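Local atomic coordinates of histone acetyltransferase HPA2 and related acetyltransferases (Corynebacterium glutamicum ATCC 13032, PDB entry 2QEC), a protein that probably transfers an acyl group, most likely acetyl from acetyl-CoA as in other GNAT enzymes, to an acceptor substrate. Residues A[77-82]-A[151-156]. The protein carries 1 engineered substitution. Numbering follows the deposited sequence.
With EDO (1,2-ethanediol), chain F; EDO (1,2-ethanediol), chain J.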
loop_
_atom_site.group_PDB
_atom_site.type_symbol
_atom_site.label_atom_id
_atom_site.label_comp_id
_atom_site.label_asym_id
_atom_site.label_seq_id
_atom_site.Cartn_x
_atom_site.Cartn_y
_atom_site.Cartn_z
ATOM N N ALA A 77 -8.002 21.564 -5.993
ATOM C CA ALA A 77 -7.726 20.157 -5.700
ATOM C C ALA A 77 -9.034 19.333 -5.606
ATOM O O ALA A 77 -10.045 19.764 -5.001
ATOM C CB ALA A 77 -6.893 20.030 -4.448
ATOM N N LEU A 78 -8.992 18.115 -6.167
ATOM C CA LEU A 78 -10.138 17.189 -6.183
ATOM C C LEU A 78 -9.744 15.962 -5.401
ATOM O O LEU A 78 -8.732 15.369 -5.703
ATOM C CB LEU A 78 -10.506 16.799 -7.607
ATOM C CG LEU A 78 -10.846 18.016 -8.538
ATOM C CD1 LEU A 78 -11.148 17.511 -9.939
ATOM C CD2 LEU A 78 -12.059 18.740 -8.101
ATOM N N TRP A 79 -10.544 15.671 -4.381
ATOM C CA TRP A 79 -10.336 14.578 -3.444
ATOM C C TRP A 79 -11.564 13.652 -3.395
ATOM O O TRP A 79 -12.729 14.119 -3.409
ATOM C CB TRP A 79 -10.139 15.185 -2.068
ATOM C CG TRP A 79 -8.927 16.061 -1.848
ATOM C CD1 TRP A 79 -8.802 17.400 -2.138
ATOM C CD2 TRP A 79 -7.725 15.682 -1.191
ATOM N NE1 TRP A 79 -7.589 17.852 -1.725
ATOM C CE2 TRP A 79 -6.910 16.820 -1.124
ATOM C CE3 TRP A 79 -7.265 14.486 -0.633
ATOM C CZ2 TRP A 79 -5.639 16.787 -0.576
ATOM C CZ3 TRP A 79 -6.012 14.453 -0.059
ATOM C CH2 TRP A 79 -5.217 15.611 -0.023
ATOM N N ASP A 80 -11.315 12.346 -3.324
ATOM C CA ASP A 80 -12.313 11.356 -2.985
ATOM C C ASP A 80 -12.100 10.959 -1.535
ATOM O O ASP A 80 -10.972 10.805 -1.063
ATOM C CB ASP A 80 -12.194 10.078 -3.838
ATOM C CG ASP A 80 -12.535 10.316 -5.288
ATOM O OD1 ASP A 80 -13.723 10.487 -5.600
ATOM O OD2 ASP A 80 -11.614 10.336 -6.128
ATOM N N ARG A 81 -13.221 10.771 -0.846
ATOM C CA ARG A 81 -13.247 10.465 0.566
ATOM C C ARG A 81 -13.154 8.969 0.755
ATOM O O ARG A 81 -13.435 8.203 -0.178
ATOM C CB ARG A 81 -14.557 11.027 1.186
ATOM C CG ARG A 81 -14.720 12.520 0.935
ATOM C CD ARG A 81 -16.134 13.043 1.294
ATOM N NE ARG A 81 -16.365 12.859 2.720
ATOM C CZ ARG A 81 -16.059 13.738 3.677
ATOM N NH1 ARG A 81 -15.521 14.928 3.394
ATOM N NH2 ARG A 81 -16.308 13.414 4.944
ATOM N N PRO A 82 -12.736 8.532 1.941
ATOM C CA PRO A 82 -12.747 7.096 2.145
ATOM C C PRO A 82 -14.124 6.406 2.003
ATOM O O PRO A 82 -15.156 6.976 2.360
ATOM C CB PRO A 82 -12.200 6.914 3.581
ATOM C CG PRO A 82 -11.566 8.130 3.942
ATOM C CD PRO A 82 -12.221 9.251 3.123
ATOM N N ILE A 151 -4.508 17.518 3.706
ATOM C CA ILE A 151 -3.860 16.662 4.736
ATOM C C ILE A 151 -4.435 16.924 6.108
ATOM O O ILE A 151 -4.724 15.989 6.835
ATOM C CB ILE A 151 -2.350 16.823 4.721
ATOM C CG1 ILE A 151 -1.812 16.217 3.430
ATOM C CG2 ILE A 151 -1.671 16.057 5.949
ATOM C CD1 ILE A 151 -0.468 16.659 3.049
ATOM N N ALA A 152 -4.678 18.174 6.457
ATOM C CA ALA A 152 -5.307 18.486 7.751
ATOM C C ALA A 152 -6.707 17.904 7.858
ATOM O O ALA A 152 -7.071 17.398 8.882
ATOM C CB ALA A 152 -5.322 19.960 7.983
ATOM N N ARG A 153 -7.487 17.944 6.790
ATOM C CA ARG A 153 -8.828 17.313 6.783
ATOM C C ARG A 153 -8.781 15.798 6.921
ATOM O O ARG A 153 -9.625 15.180 7.589
ATOM C CB ARG A 153 -9.577 17.700 5.512
ATOM C CG ARG A 153 -10.966 17.067 5.385
ATOM C CD ARG A 153 -11.727 17.728 4.252
ATOM N NE ARG A 153 -10.896 17.515 3.077
ATOM C CZ ARG A 153 -10.711 18.370 2.092
ATOM N NH1 ARG A 153 -11.360 19.559 2.056
ATOM N NH2 ARG A 153 -9.863 18.036 1.130
ATOM N N ALA A 154 -7.810 15.185 6.275
ATOM C CA ALA A 154 -7.650 13.758 6.356
ATOM C C ALA A 154 -7.241 13.277 7.754
ATOM O O ALA A 154 -7.557 12.139 8.151
ATOM C CB ALA A 154 -6.620 13.308 5.320
ATOM N N GLY A 155 -6.512 14.109 8.497
ATOM C CA GLY A 155 -6.121 13.793 9.887
ATOM C C GLY A 155 -5.433 12.472 10.057
ATOM O O GLY A 155 -4.387 12.254 9.480
ATOM N N ASP A 156 -6.050 11.590 10.842
ATOM C CA ASP A 156 -5.570 10.223 11.127
ATOM C C ASP A 156 -5.735 9.216 10.022
ATOM O O ASP A 156 -5.276 8.063 10.176
ATOM C CB ASP A 156 -6.333 9.638 12.336
ATOM C CG ASP A 156 -5.773 10.087 13.621
ATOM O OD1 ASP A 156 -4.796 10.885 13.543
ATOM O OD2 ASP A 156 -6.295 9.654 14.692
HETATM C C1 EDO F . -3.637 12.010 6.608
HETATM O O1 EDO F . -2.366 11.413 6.380
HETATM C C2 EDO F . -3.595 13.493 6.972
HETATM O O2 EDO F . -2.596 13.853 7.918
HETATM C C1 EDO J . -9.930 11.777 10.475
HETATM O O1 EDO J . -10.382 12.932 9.763
HETATM C C2 EDO J . -9.602 12.090 11.911
HETATM O O2 EDO J . -8.219 12.437 12.102
#
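Arg-153, in the last turn of helix 142-154, lays one guanidinium nitrogen over the indole of Trp-79 on strand 73-80, a cation-pi contact that ties a helix to the central mixed sheet of the GNAT fold. Its CB leaves the helix toward the strand, and CG lies anti to the backbone N, which sends the aliphatic part outward from the helix. The bend comes at the CG-CD bond and turns the guanidinium toward the indole; Arg-153 NE then lies 5.3 Å from Arg-81 NH1, a like charge not in contact. CZ sits 4.9 Å from the centroid of the five-membered ring of Trp-79 and only 13° off its normal, the evidence for placing the charge over the face. The planes stand 75° apart, so the guanidinium meets the ring with its edge. Arg-153 NH2 does the touching, 3.5 Å from Trp-79 CD1 and 3.7 Å from Trp-79 NE1. NH1 forms a salt bridge with Asp-64 of the adjacent strand 61-67, a second anchor that should restrict rotation of the guanidinium. Trp-79 CH2 approaches Ile-151 N obliquely at 4.2 Å, while Leu-128 and Ile-159 also pack against this tryptophan. Past the helix end, Gly-155 takes positive phi, and Asp-156 N gives a short, almost straight hydrogen bond (2.6 Å, 174° at the hydrogen) to O2 of the chain J 1,2-ethanediol, probably from the crystallisation liquor.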